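Local coordinates for replication initiation and membrane attachment protein (Geobacillus stearothermophilus 10, PDB 5WTN) that acts in the initiation of DNA replication as a tetrameric primosome component, and probably assists the loading of the replicative helicase onto DNA, at residues R27-T31 / L32-P36; R41-A44 / L45-L49; L124-F127 / L128-Q131; D76-S79 / E80-L84; T62-R65 / L66-L69. All coordinates share one frame; numbering follows the deposited sequence.

Interaction 1: residues R27-T31 / L32-P36; sequences RKVLT and LLYQP
V29 and Y34 lie side by side on one flank of the helix and point the same way, V29 CG1 resting 3.7 Å from Y34 CD1. That methyl stands anti to the backbone N of V29 (chi1 171°), a setting that places it on the side of the next turn, where L33 CD1 also meets it at 3.9 Å. The tyrosine ring takes the V29 carbonyl oxygen at its edge, in the ring plane, while its hydroxyl goes on to the backbone N of L113. Here helix 24-38 widens into a pi-type turn. V29 O accepts two backbone donors, Y34 N almost in line with the carbonyl and L33 N from above its plane, and beyond the turn Q35 N has just a weak bond to L30 O. P36 has no N-H to offer, and the helix kinks there; the short axes of 27-31 and 32-36 meet at 32°. On another flank T31 and Q35 also point the same way. The extended Q35 chain, CG anti to the backbone N (chi1 -161°), runs alongside T31, and NE2 donates to T31 O at 2.9 Å, in the carbonyl plane and on a lone pair, with the oxygen close to the amide plane. T31 CG2 packs 3.5 Å from Q35 NE2. One turn back, T31 OG1 donates to R27 O at 2.6 Å, an oxygen that also receives T31 N. T31 packs on M47 of the second subunit, and K28 forms a salt bridge with E54 of that subunit.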
loop_
_atom_site.group_PDB
_atom_site.type_symbol
_atom_site.label_atom_id
_atom_site.label_comp_id
_atom_site.label_asym_id
_atom_site.label_seq_id
_atom_site.Cartn_x
_atom_site.Cartn_y
_atom_site.Cartn_z
ATOM N N ARG A 27 -2.011 6.410 6.556
ATOM C CA ARG A 27 -0.673 6.779 6.997
ATOM C C ARG A 27 -0.368 8.249 6.757
ATOM O O ARG A 27 0.408 8.858 7.492
ATOM C CB ARG A 27 0.396 5.932 6.309
ATOM C CG ARG A 27 1.763 6.061 6.949
ATOM C CD ARG A 27 2.846 5.806 5.939
ATOM N NE ARG A 27 2.936 6.944 5.044
ATOM C CZ ARG A 27 3.100 6.861 3.735
ATOM N NH1 ARG A 27 3.182 5.678 3.143
ATOM N NH2 ARG A 27 3.166 7.976 3.025
ATOM N N LYS A 28 -0.962 8.809 5.709
ATOM C CA LYS A 28 -0.755 10.213 5.376
ATOM C C LYS A 28 -1.599 11.087 6.293
ATOM O O LYS A 28 -1.143 12.119 6.784
ATOM C CB LYS A 28 -1.117 10.479 3.914
ATOM C CG LYS A 28 -0.472 9.515 2.931
ATOM C CD LYS A 28 -0.474 10.081 1.520
ATOM C CE LYS A 28 -0.373 8.976 0.481
ATOM N NZ LYS A 28 -0.403 9.514 -0.907
ATOM N N VAL A 29 -2.835 10.658 6.519
ATOM C CA VAL A 29 -3.742 11.352 7.421
ATOM C C VAL A 29 -3.122 11.392 8.808
ATOM O O VAL A 29 -3.206 12.399 9.512
ATOM C CB VAL A 29 -5.113 10.657 7.495
ATOM C CG1 VAL A 29 -5.959 11.270 8.600
ATOM C CG2 VAL A 29 -5.827 10.747 6.155
ATOM N N LEU A 30 -2.492 10.286 9.192
ATOM C CA LEU A 30 -1.781 10.218 10.452
ATOM C C LEU A 30 -0.621 11.181 10.500
ATOM O O LEU A 30 -0.418 11.884 11.480
ATOM C CB LEU A 30 -1.262 8.817 10.686
ATOM C CG LEU A 30 -2.339 7.868 11.194
ATOM C CD1 LEU A 30 -1.881 6.452 10.907
ATOM C CD2 LEU A 30 -2.619 8.082 12.670
ATOM N N THR A 31 0.143 11.228 9.429
ATOM C CA THR A 31 1.323 12.051 9.447
ATOM C C THR A 31 1.007 13.518 9.287
ATOM O O THR A 31 1.690 14.348 9.887
ATOM C CB THR A 31 2.296 11.637 8.374
ATOM O OG1 THR A 31 2.431 10.211 8.393
ATOM C CG2 THR A 31 3.649 12.284 8.621
ATOM N N LEU A 32 0.023 13.839 8.444
ATOM C CA LEU A 32 -0.268 15.239 8.141
ATOM C C LEU A 32 -1.403 15.915 8.889
ATOM O O LEU A 32 -1.495 17.135 8.894
ATOM C CB LEU A 32 -0.480 15.414 6.647
ATOM C CG LEU A 32 0.603 14.771 5.794
ATOM C CD1 LEU A 32 0.263 14.997 4.344
ATOM C CD2 LEU A 32 1.952 15.363 6.122
ATOM N N LEU A 33 -2.257 15.146 9.540
ATOM C CA LEU A 33 -3.500 15.717 10.079
ATOM C C LEU A 33 -3.557 15.508 11.585
ATOM O O LEU A 33 -3.789 16.433 12.367
ATOM C CB LEU A 33 -4.749 15.171 9.375
ATOM C CG LEU A 33 -4.967 15.540 7.905
ATOM C CD1 LEU A 33 -6.298 14.991 7.452
ATOM C CD2 LEU A 33 -4.886 17.033 7.686
ATOM N N TYR A 34 -3.427 14.250 11.969
ATOM C CA TYR A 34 -3.320 13.898 13.360
ATOM C C TYR A 34 -2.030 14.313 14.042
ATOM O O TYR A 34 -2.059 14.686 15.202
ATOM C CB TYR A 34 -3.502 12.408 13.508
ATOM C CG TYR A 34 -4.936 11.992 13.440
ATOM C CD1 TYR A 34 -5.582 11.884 12.233
ATOM C CD2 TYR A 34 -5.640 11.677 14.595
ATOM C CE1 TYR A 34 -6.902 11.480 12.176
ATOM C CE2 TYR A 34 -6.951 11.265 14.540
ATOM C CZ TYR A 34 -7.576 11.174 13.327
ATOM O OH TYR A 34 -8.877 10.774 13.277
ATOM N N GLN A 35 -0.901 14.230 13.350
ATOM C CA GLN A 35 0.378 14.475 14.019
ATOM C C GLN A 35 0.516 15.861 14.602
ATOM O O GLN A 35 0.968 15.985 15.716
ATOM C CB GLN A 35 1.574 14.165 13.131
ATOM C CG GLN A 35 2.869 13.976 13.915
ATOM C CD GLN A 35 4.085 13.897 13.005
ATOM O OE1 GLN A 35 5.234 13.857 13.461
ATOM N NE2 GLN A 35 3.841 13.858 11.718
ATOM N N PRO A 36 0.126 16.912 13.855
ATOM C CA PRO A 36 0.196 18.231 14.507
ATOM C C PRO A 36 -0.607 18.318 15.814
ATOM O O PRO A 36 -0.224 19.057 16.719
ATOM C CB PRO A 36 -0.395 19.161 13.459
ATOM C CG PRO A 36 -0.014 18.519 12.174
ATOM C CD PRO A 36 -0.159 17.039 12.413
#

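Interaction 2: residues R41-A44 / L45-L49; sequences RALA and LYMTL
A threonine folded back onto the carbonyl of the preceding turn, T48 on A44, marks this buried piece of helix 40-55. A44 O accepts twice from that one residue. T48 N comes in at 2.7 Å from A44 O, close to the line of the carbonyl, whereas the hydroxyl OG1 of T48 stands 3.1 Å from A44 O and well above the carbonyl plane. The hydroxyl gets there because OG1 lies anti to the carbonyl carbon of T48 (chi1 -59°), turned toward the start of the helix. OG1 has a second partner in Q35 NE2 of the second subunit, which makes it a link between the helix backbone and the neighbouring chain. With a valine in its place the hydroxyl is gone, and the side-chain amide of Q35 of the second subunit would probably lose its bond across the interface, and A44 O the second of its two donors. M47 also leans back: its CG sits 3.2 Å from L43 O, and further bends at the next two torsions bring CE to the edge of the Y46 ring, in its plane. Between the side chains L43 and M47 meet loosely, CG to CG at 4.5 Å. The regular ladder carries the rest, with L45 N on R41 O, Y46 N on A42 O and M47 N on L43 O. Y46 swings outward, CG anti to its N, and its hydroxyl bonds to R110 O. Around this segment L43, Y46 and M47 face L30 of helix 24-38, A42 and L45 lie on helix 74-86, and T48 touches helix 63-70.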
loop_
_atom_site.group_PDB
_atom_site.type_symbol
_atom_site.label_atom_id
_atom_site.label_comp_id
_atom_site.label_asym_id
_atom_site.label_seq_id
_atom_site.Cartn_x
_atom_site.Cartn_y
_atom_site.Cartn_z
ATOM N N ARG A 41 5.673 11.729 18.938
ATOM C CA ARG A 41 5.937 10.490 19.670
ATOM C C ARG A 41 4.727 9.599 19.610
ATOM O O ARG A 41 4.862 8.411 19.402
ATOM C CB ARG A 41 6.349 10.726 21.126
ATOM C CG ARG A 41 7.486 11.711 21.310
ATOM C CD ARG A 41 7.827 11.856 22.780
ATOM N NE ARG A 41 7.782 13.241 23.240
ATOM C CZ ARG A 41 6.783 13.767 23.944
ATOM N NH1 ARG A 41 5.738 13.020 24.278
ATOM N NH2 ARG A 41 6.828 15.042 24.318
ATOM N N ALA A 42 3.544 10.178 19.772
ATOM C CA ALA A 42 2.312 9.404 19.677
ATOM C C ALA A 42 2.191 8.739 18.306
ATOM O O ALA A 42 1.710 7.607 18.199
ATOM C CB ALA A 42 1.139 10.277 19.935
ATOM N N LEU A 43 2.637 9.433 17.261
ATOM C CA LEU A 43 2.608 8.862 15.922
ATOM C C LEU A 43 3.426 7.574 15.862
ATOM O O LEU A 43 2.972 6.561 15.288
ATOM C CB LEU A 43 3.093 9.861 14.869
ATOM C CG LEU A 43 3.068 9.347 13.414
ATOM C CD1 LEU A 43 1.660 9.348 12.846
ATOM C CD2 LEU A 43 3.992 10.118 12.503
ATOM N N ALA A 44 4.617 7.596 16.458
ATOM C CA ALA A 44 5.459 6.405 16.407
ATOM C C ALA A 44 4.831 5.242 17.171
ATOM O O ALA A 44 4.885 4.104 16.705
ATOM C CB ALA A 44 6.826 6.682 16.899
ATOM N N LEU A 45 4.241 5.508 18.332
ATOM C CA LEU A 45 3.588 4.441 19.058
ATOM C C LEU A 45 2.482 3.799 18.214
ATOM O O LEU A 45 2.246 2.588 18.289
ATOM C CB LEU A 45 3.011 4.966 20.366
ATOM C CG LEU A 45 2.187 4.000 21.223
ATOM C CD1 LEU A 45 2.959 2.756 21.591
ATOM C CD2 LEU A 45 1.726 4.694 22.462
ATOM N N TYR A 46 1.791 4.615 17.423
ATOM C CA TYR A 46 0.689 4.115 16.634
ATOM C C TYR A 46 1.259 3.248 15.511
ATOM O O TYR A 46 0.729 2.180 15.193
ATOM C CB TYR A 46 -0.135 5.279 16.082
ATOM C CG TYR A 46 -1.368 4.852 15.321
ATOM C CD1 TYR A 46 -2.561 4.623 15.979
ATOM C CD2 TYR A 46 -1.339 4.673 13.943
ATOM C CE1 TYR A 46 -3.701 4.225 15.297
ATOM C CE2 TYR A 46 -2.483 4.264 13.241
ATOM C CZ TYR A 46 -3.664 4.051 13.924
ATOM O OH TYR A 46 -4.814 3.653 13.264
ATOM N N MET A 47 2.361 3.711 14.929
ATOM C CA MET A 47 3.062 2.950 13.903
ATOM C C MET A 47 3.538 1.620 14.477
ATOM O O MET A 47 3.318 0.563 13.885
ATOM C CB MET A 47 4.248 3.746 13.359
ATOM C CG MET A 47 3.857 5.011 12.611
ATOM S SD MET A 47 2.932 4.670 11.102
ATOM C CE MET A 47 1.257 4.623 11.736
ATOM N N THR A 48 4.188 1.679 15.636
ATOM C CA THR A 48 4.639 0.483 16.311
ATOM C C THR A 48 3.468 -0.476 16.627
ATOM O O THR A 48 3.566 -1.681 16.388
ATOM C CB THR A 48 5.506 0.836 17.550
ATOM O OG1 THR A 48 6.637 1.613 17.125
ATOM C CG2 THR A 48 5.996 -0.411 18.247
ATOM N N LEU A 49 2.349 0.043 17.115
ATOM C CA LEU A 49 1.195 -0.820 17.364
ATOM C C LEU A 49 0.662 -1.533 16.104
ATOM O O LEU A 49 0.347 -2.714 16.118
ATOM C CB LEU A 49 0.095 -0.022 18.038
ATOM C CG LEU A 49 0.401 0.244 19.505
ATOM C CD1 LEU A 49 -0.728 1.000 20.188
ATOM C CD2 LEU A 49 0.660 -1.085 20.186
#

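Interaction 3: residues L124-F127 / L128-Q131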
loop_
_atom_site.group_PDB
_atom_site.type_symbol
_atom_site.label_atom_id
_atom_site.label_comp_id
_atom_site.label_asym_id
_atom_site.label_seq_id
_atom_site.Cartn_x
_atom_site.Cartn_y
_atom_site.Cartn_z
ATOM N N LEU A 124 -11.709 19.149 15.462
ATOM C CA LEU A 124 -10.405 18.795 14.918
ATOM C C LEU A 124 -9.901 19.796 13.908
ATOM O O LEU A 124 -8.739 20.155 13.933
ATOM C CB LEU A 124 -10.436 17.394 14.312
ATOM C CG LEU A 124 -10.700 16.315 15.359
ATOM C CD1 LEU A 124 -10.789 14.918 14.752
ATOM C CD2 LEU A 124 -9.609 16.381 16.405
ATOM N N SER A 125 -10.779 20.244 13.021
ATOM C CA SER A 125 -10.419 21.249 12.036
ATOM C C SER A 125 -9.948 22.543 12.691
ATOM O O SER A 125 -8.900 23.055 12.324
ATOM C CB SER A 125 -11.603 21.524 11.122
ATOM O OG SER A 125 -12.762 21.697 11.916
ATOM N N VAL A 126 -10.683 23.084 13.661
ATOM C CA VAL A 126 -10.211 24.355 14.215
ATOM C C VAL A 126 -8.905 24.204 15.013
ATOM O O VAL A 126 -7.992 25.012 14.856
ATOM C CB VAL A 126 -11.318 25.304 14.853
ATOM C CG1 VAL A 126 -12.716 24.809 14.591
ATOM C CG2 VAL A 126 -11.061 25.578 16.322
ATOM N N PHE A 127 -8.785 23.150 15.811
ATOM C CA PHE A 127 -7.487 22.826 16.392
ATOM C C PHE A 127 -6.363 22.757 15.365
ATOM O O PHE A 127 -5.307 23.348 15.557
ATOM C CB PHE A 127 -7.542 21.512 17.134
ATOM C CG PHE A 127 -8.264 21.590 18.429
ATOM C CD1 PHE A 127 -8.089 22.670 19.270
ATOM C CD2 PHE A 127 -9.137 20.580 18.808
ATOM C CE1 PHE A 127 -8.755 22.740 20.464
ATOM C CE2 PHE A 127 -9.815 20.647 20.000
ATOM C CZ PHE A 127 -9.623 21.724 20.829
ATOM N N LEU A 128 -6.578 22.034 14.275
ATOM C CA LEU A 128 -5.520 21.878 13.295
ATOM C C LEU A 128 -5.086 23.215 12.671
ATOM O O LEU A 128 -3.886 23.463 12.504
ATOM C CB LEU A 128 -5.903 20.851 12.229
ATOM C CG LEU A 128 -4.762 20.601 11.241
ATOM C CD1 LEU A 128 -3.608 19.887 11.892
ATOM C CD2 LEU A 128 -5.214 19.842 10.042
ATOM N N ARG A 129 -6.055 24.071 12.338
ATOM C CA ARG A 129 -5.763 25.395 11.780
ATOM C C ARG A 129 -4.802 26.174 12.672
ATOM O O ARG A 129 -3.788 26.689 12.195
ATOM C CB ARG A 129 -7.055 26.203 11.578
ATOM C CG ARG A 129 -6.968 27.308 10.523
ATOM C CD ARG A 129 -8.294 28.028 10.353
ATOM N NE ARG A 129 -9.407 27.101 10.146
ATOM C CZ ARG A 129 -10.548 27.101 10.853
ATOM N NH1 ARG A 129 -10.743 28.009 11.815
ATOM N NH2 ARG A 129 -11.505 26.196 10.599
ATOM N N ARG A 130 -5.122 26.236 13.965
ATOM C CA ARG A 130 -4.334 26.974 14.950
ATOM C C ARG A 130 -2.925 26.444 15.056
ATOM O O ARG A 130 -1.981 27.202 15.163
ATOM C CB ARG A 130 -5.002 26.925 16.332
ATOM C CG ARG A 130 -4.082 27.271 17.518
ATOM C CD ARG A 130 -3.592 28.716 17.460
ATOM N NE ARG A 130 -2.456 28.973 18.352
ATOM C CZ ARG A 130 -1.861 30.158 18.466
ATOM N NH1 ARG A 130 -2.298 31.184 17.747
ATOM N NH2 ARG A 130 -0.837 30.321 19.296
ATOM N N GLN A 131 -2.786 25.122 15.068
ATOM C CA GLN A 131 -1.495 24.488 15.338
ATOM C C GLN A 131 -0.578 24.409 14.119
ATOM O O GLN A 131 0.629 24.201 14.252
ATOM C CB GLN A 131 -1.703 23.090 15.924
ATOM C CG GLN A 131 -0.477 22.193 15.843
ATOM C CD GLN A 131 0.510 22.453 16.965
ATOM O OE1 GLN A 131 1.713 22.251 16.808
ATOM N NE2 GLN A 131 0.002 22.905 18.107
#
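The guanidinium of R129 has V126 over one of its faces: V126 CA stands 4.1 Å above the plane, displaced toward the rim, and S125 O lies over that face as well. R129 NH1 comes within 4.1 Å of V126 CB. To reach back one turn the arginine leaves the backbone with CG anti to its N (chi1 -156°) and then bends at the third torsion (chi3 -51°), which folds the charged end over the helix surface. This is contact by packing, with no bond from the guanidinium to V126; the guanidinium also makes a cation-pi pair with the ring of F137. Nearer the backbone, L128 CB rests 3.4 Å from L124 O, and R129 CB 3.6 Å from V126 O. The backbone itself is a regular alpha-helical ladder: L128 N to L124 O at 2.9 Å, R129 N to S125 O at 3.0 Å, then R130 N to V126 O and Q131 N to F127 O. D121 bonds to the opening turn of the helix, its carbonyl to S125 OG and its carboxylate to L124 N. Helix 122-132 packs against helix 24-38 through L124, F127 and L128, where L128 meets L33 and P36 while L124 and F127 meet L37; helix 134-143 receives L128 on F137 and L140, and V126 packs on L239 of the third subunit.

Interaction 4: residues D76-S79 / E80-L84; sequences DIYS and ERLKL
Apolar packing comes first: L82 lays CD1 over one face of the Y78 ring, 4.0 Å from the ring centroid and 22° off the normal, a CH-pi contact. Its other methyl, CD2, reaches toward the rim, 3.7 Å from Y78 CE2. The ring is there because Y78 CG is anti to its backbone N (chi1 175°), which sends it toward the next turn. R81 comes near too, with Y78 CD1 4.2 Å above one face of its guanidinium. Between the two segments the hydrogen bonds are all backbone. E80 N meets D76 O at 3.0 Å and almost straight, and R81 N takes I77 O. L82 N is shared between Y78 O and S79 O, the latter approached from far above its plane, and K83 N makes a weak bond to S79 O. Among the charges, E80 OE1 lies 3.7 Å from K83 NZ, a long salt bridge, but E80 is tied chiefly to R41 of helix 40-55. R81 pairs along its own helix with E85, while the Y78 hydroxyl bonds to E7. An alanine in place of Y78 removes ring and hydroxyl, so the methyls of L82 would probably lose their apolar bed and E7 a partner. The Y78-L82 contact thus adds apolar packing to the backbone bonds between turns, and with the like-charged D76 OD2 6.1 Å from E80 OE1, the R41 pairing probably offsets some repulsion.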
loop_
_atom_site.group_PDB
_atom_site.type_symbol
_atom_site.label_atom_id
_atom_site.label_comp_id
_atom_site.label_asym_id
_atom_site.label_seq_id
_atom_site.Cartn_x
_atom_site.Cartn_y
_atom_site.Cartn_z
ATOM N N ASP A 76 6.710 7.431 28.986
ATOM C CA ASP A 76 6.443 7.994 27.686
ATOM C C ASP A 76 5.433 7.162 26.900
ATOM O O ASP A 76 4.388 7.683 26.475
ATOM C CB ASP A 76 7.742 8.135 26.942
ATOM C CG ASP A 76 8.707 9.032 27.680
ATOM O OD1 ASP A 76 9.506 8.495 28.493
ATOM O OD2 ASP A 76 8.634 10.263 27.478
ATOM N N ILE A 77 5.704 5.874 26.735
ATOM C CA ILE A 77 4.732 5.017 26.067
ATOM C C ILE A 77 3.341 5.248 26.633
ATOM O O ILE A 77 2.380 5.338 25.872
ATOM C CB ILE A 77 5.030 3.528 26.243
ATOM C CG1 ILE A 77 6.224 3.118 25.408
ATOM C CG2 ILE A 77 3.849 2.694 25.821
ATOM C CD1 ILE A 77 6.634 1.697 25.710
ATOM N N TYR A 78 3.233 5.374 27.956
ATOM C CA TYR A 78 1.924 5.450 28.600
ATOM C C TYR A 78 1.276 6.777 28.285
ATOM O O TYR A 78 0.084 6.856 28.035
ATOM C CB TYR A 78 2.047 5.296 30.116
ATOM C CG TYR A 78 0.750 5.492 30.858
ATOM C CD1 TYR A 78 -0.153 4.451 30.983
ATOM C CD2 TYR A 78 0.430 6.711 31.442
ATOM C CE1 TYR A 78 -1.346 4.617 31.662
ATOM C CE2 TYR A 78 -0.758 6.884 32.118
ATOM C CZ TYR A 78 -1.640 5.829 32.223
ATOM O OH TYR A 78 -2.825 5.972 32.892
ATOM N N SER A 79 2.070 7.827 28.316
ATOM C CA SER A 79 1.529 9.141 28.134
ATOM C C SER A 79 0.924 9.197 26.750
ATOM O O SER A 79 -0.215 9.627 26.566
ATOM C CB SER A 79 2.647 10.148 28.249
ATOM O OG SER A 79 2.106 11.366 28.686
ATOM N N GLU A 80 1.695 8.721 25.780
ATOM C CA GLU A 80 1.278 8.755 24.397
ATOM C C GLU A 80 0.105 7.789 24.131
ATOM O O GLU A 80 -0.847 8.134 23.414
ATOM C CB GLU A 80 2.488 8.494 23.503
ATOM C CG GLU A 80 3.630 9.490 23.753
ATOM C CD GLU A 80 3.156 10.939 23.672
ATOM O OE1 GLU A 80 3.433 11.759 24.580
ATOM O OE2 GLU A 80 2.496 11.281 22.675
ATOM N N ARG A 81 0.139 6.615 24.749
ATOM C CA ARG A 81 -0.976 5.699 24.643
ATOM C C ARG A 81 -2.318 6.384 24.927
ATOM O O ARG A 81 -3.331 6.085 24.309
ATOM C CB ARG A 81 -0.814 4.540 25.622
ATOM C CG ARG A 81 -1.707 3.381 25.248
ATOM C CD ARG A 81 -1.932 2.396 26.349
ATOM N NE ARG A 81 -3.056 2.774 27.189
ATOM C CZ ARG A 81 -3.234 2.297 28.412
ATOM N NH1 ARG A 81 -2.349 1.437 28.902
ATOM N NH2 ARG A 81 -4.279 2.684 29.144
ATOM N N LEU A 82 -2.309 7.312 25.863
ATOM C CA LEU A 82 -3.524 7.962 26.295
ATOM C C LEU A 82 -3.966 9.040 25.293
ATOM O O LEU A 82 -5.152 9.284 25.112
ATOM C CB LEU A 82 -3.317 8.552 27.700
ATOM C CG LEU A 82 -3.865 7.826 28.924
ATOM C CD1 LEU A 82 -3.463 6.368 28.937
ATOM C CD2 LEU A 82 -3.354 8.539 30.153
ATOM N N LYS A 83 -3.003 9.679 24.643
ATOM C CA LYS A 83 -3.329 10.608 23.581
ATOM C C LYS A 83 -4.010 9.873 22.446
ATOM O O LYS A 83 -4.993 10.345 21.911
ATOM C CB LYS A 83 -2.088 11.315 23.079
ATOM C CG LYS A 83 -1.499 12.205 24.115
ATOM C CD LYS A 83 -0.425 13.062 23.516
ATOM C CE LYS A 83 0.327 13.806 24.585
ATOM N NZ LYS A 83 1.274 14.725 23.918
ATOM N N LEU A 84 -3.490 8.704 22.099
ATOM C CA LEU A 84 -4.116 7.894 21.069
ATOM C C LEU A 84 -5.519 7.503 21.478
ATOM O O LEU A 84 -6.403 7.479 20.641
ATOM C CB LEU A 84 -3.279 6.661 20.717
ATOM C CG LEU A 84 -1.936 6.943 20.058
ATOM C CD1 LEU A 84 -1.359 5.684 19.513
ATOM C CD2 LEU A 84 -2.057 7.960 18.962
#

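Interaction 5: residues T62-R65 / L66-L69; sequences THHR and LMAL
R65 leaves the helix with CG anti to its backbone N (chi1 -180°) and stays extended as far as NE, while L69 one turn on has CG anti to its carbonyl carbon (chi1 -74°) and turns back; the two side chains therefore run side by side in the same direction. L69 CD1 lies 4.1 Å from R65 CG, and the same methyl comes to the edge of the guanidinium, near its plane. The charged end goes past the leucine to E52 of helix 40-55, where NE forms a salt bridge. M67 places its CG 3.2 Å from H63 O. Its sulfur SD is only loosely associated with the H64 ring, 5.3 Å from the centroid and oblique to it. H63 and L66 also point the same way, H63 CD2 to L66 CD1 at 4.1 Å, the methyl oblique to the imidazole. These residues belong to the short helix 63-70, which starts directly after strand 61-62. R65 N bonds to T62 O at 2.8 Å across the start, and then the ladder continues with M67 N on H63 O, A68 N on H64 O and, nearly straight, L69 N on R65 O at 2.8 Å. The H63 ring is fixed in rotation by two polar partners, ND1 bonding to D12 O and NE2 to the hydroxyl of Y107. Both nitrogens of this buried imidazole are satisfied, and the carbonyl at ND1 is consistent with a proton there, while the arginine charge is met by E52 with leucine alongside its aliphatic stem.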
loop_
_atom_site.group_PDB
_atom_site.type_symbol
_atom_site.label_atom_id
_atom_site.label_comp_id
_atom_site.label_asym_id
_atom_site.label_seq_id
_atom_site.Cartn_x
_atom_site.Cartn_y
_atom_site.Cartn_z
ATOM N N THR A 62 5.100 -8.685 26.698
ATOM C CA THR A 62 5.158 -7.850 27.895
ATOM C C THR A 62 5.598 -6.502 27.417
ATOM O O THR A 62 6.272 -6.402 26.391
ATOM C CB THR A 62 6.137 -8.391 28.972
ATOM O OG1 THR A 62 7.496 -8.239 28.536
ATOM C CG2 THR A 62 5.860 -9.852 29.268
ATOM N N HIS A 63 5.221 -5.450 28.124
ATOM C CA HIS A 63 5.566 -4.116 27.642
ATOM C C HIS A 63 7.069 -3.882 27.469
ATOM O O HIS A 63 7.474 -2.874 26.889
ATOM C CB HIS A 63 4.928 -3.043 28.515
ATOM C CG HIS A 63 3.477 -2.824 28.218
ATOM N ND1 HIS A 63 2.502 -3.741 28.550
ATOM C CD2 HIS A 63 2.839 -1.789 27.626
ATOM C CE1 HIS A 63 1.325 -3.281 28.169
ATOM N NE2 HIS A 63 1.502 -2.098 27.609
ATOM N N HIS A 64 7.889 -4.795 27.992
ATOM C CA HIS A 64 9.317 -4.775 27.732
ATOM C C HIS A 64 9.550 -4.759 26.235
ATOM O O HIS A 64 10.366 -3.985 25.731
ATOM C CB HIS A 64 9.970 -6.011 28.333
ATOM C CG HIS A 64 10.350 -5.847 29.767
ATOM N ND1 HIS A 64 10.826 -4.658 30.279
ATOM C CD2 HIS A 64 10.328 -6.723 30.804
ATOM C CE1 HIS A 64 11.079 -4.803 31.566
ATOM N NE2 HIS A 64 10.786 -6.047 31.908
ATOM N N ARG A 65 8.810 -5.604 25.527
ATOM C CA ARG A 65 8.929 -5.687 24.076
ATOM C C ARG A 65 8.710 -4.335 23.366
ATOM O O ARG A 65 9.521 -3.930 22.549
ATOM C CB ARG A 65 7.964 -6.732 23.546
ATOM C CG ARG A 65 7.994 -6.920 22.052
ATOM C CD ARG A 65 6.997 -7.967 21.700
ATOM N NE ARG A 65 6.805 -8.158 20.275
ATOM C CZ ARG A 65 6.633 -9.353 19.725
ATOM N NH1 ARG A 65 6.668 -10.434 20.499
ATOM N NH2 ARG A 65 6.440 -9.470 18.412
ATOM N N LEU A 66 7.649 -3.629 23.738
ATOM C CA LEU A 66 7.393 -2.299 23.195
ATOM C C LEU A 66 8.533 -1.324 23.501
ATOM O O LEU A 66 8.885 -0.489 22.668
ATOM C CB LEU A 66 6.073 -1.745 23.736
ATOM C CG LEU A 66 4.803 -2.182 23.002
ATOM C CD1 LEU A 66 3.573 -1.542 23.628
ATOM C CD2 LEU A 66 4.894 -1.845 21.522
ATOM N N MET A 67 9.106 -1.435 24.697
ATOM C CA MET A 67 10.181 -0.553 25.126
ATOM C C MET A 67 11.406 -0.807 24.261
ATOM O O MET A 67 12.110 0.137 23.858
ATOM C CB MET A 67 10.495 -0.754 26.608
ATOM C CG MET A 67 9.361 -0.371 27.564
ATOM S SD MET A 67 9.740 -0.609 29.309
ATOM C CE MET A 67 11.113 0.487 29.408
ATOM N N ALA A 68 11.610 -2.086 23.945
ATOM C CA ALA A 68 12.729 -2.514 23.123
ATOM C C ALA A 68 12.539 -2.099 21.667
ATOM O O ALA A 68 13.464 -1.582 21.047
ATOM C CB ALA A 68 12.905 -3.991 23.217
ATOM N N LEU A 69 11.348 -2.328 21.119
ATOM C CA LEU A 69 11.062 -1.916 19.751
ATOM C C LEU A 69 11.255 -0.405 19.527
ATOM O O LEU A 69 11.899 0.011 18.563
ATOM C CB LEU A 69 9.667 -2.373 19.338
ATOM C CG LEU A 69 9.602 -3.873 19.059
ATOM C CD1 LEU A 69 8.172 -4.367 18.836
ATOM C CD2 LEU A 69 10.475 -4.171 17.864
#

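All five are local helical turns in the N-terminal part of the chain, in the order 1, 2, 5, 4, 3, the one of interaction 5 starting at the end of strand 61-62. Interactions 1 and 2 lie on consecutive helices, 24-38 and 40-55, with centres about 11 Å apart and L30 packed on Y46 and M47. Interaction 2 is the middle of the cluster: it also touches interaction 4, centres about 9 Å apart, through the R41-E80 salt bridge, and interaction 5 through T48 on L66; I77 on L66 and M67 joins 4 to 5. Interaction 3 joins through interaction 1. Interactions 1, 2 and 5 touch the second subunit, 4 the third and 3 both, so this bundle contributes to the tetramer.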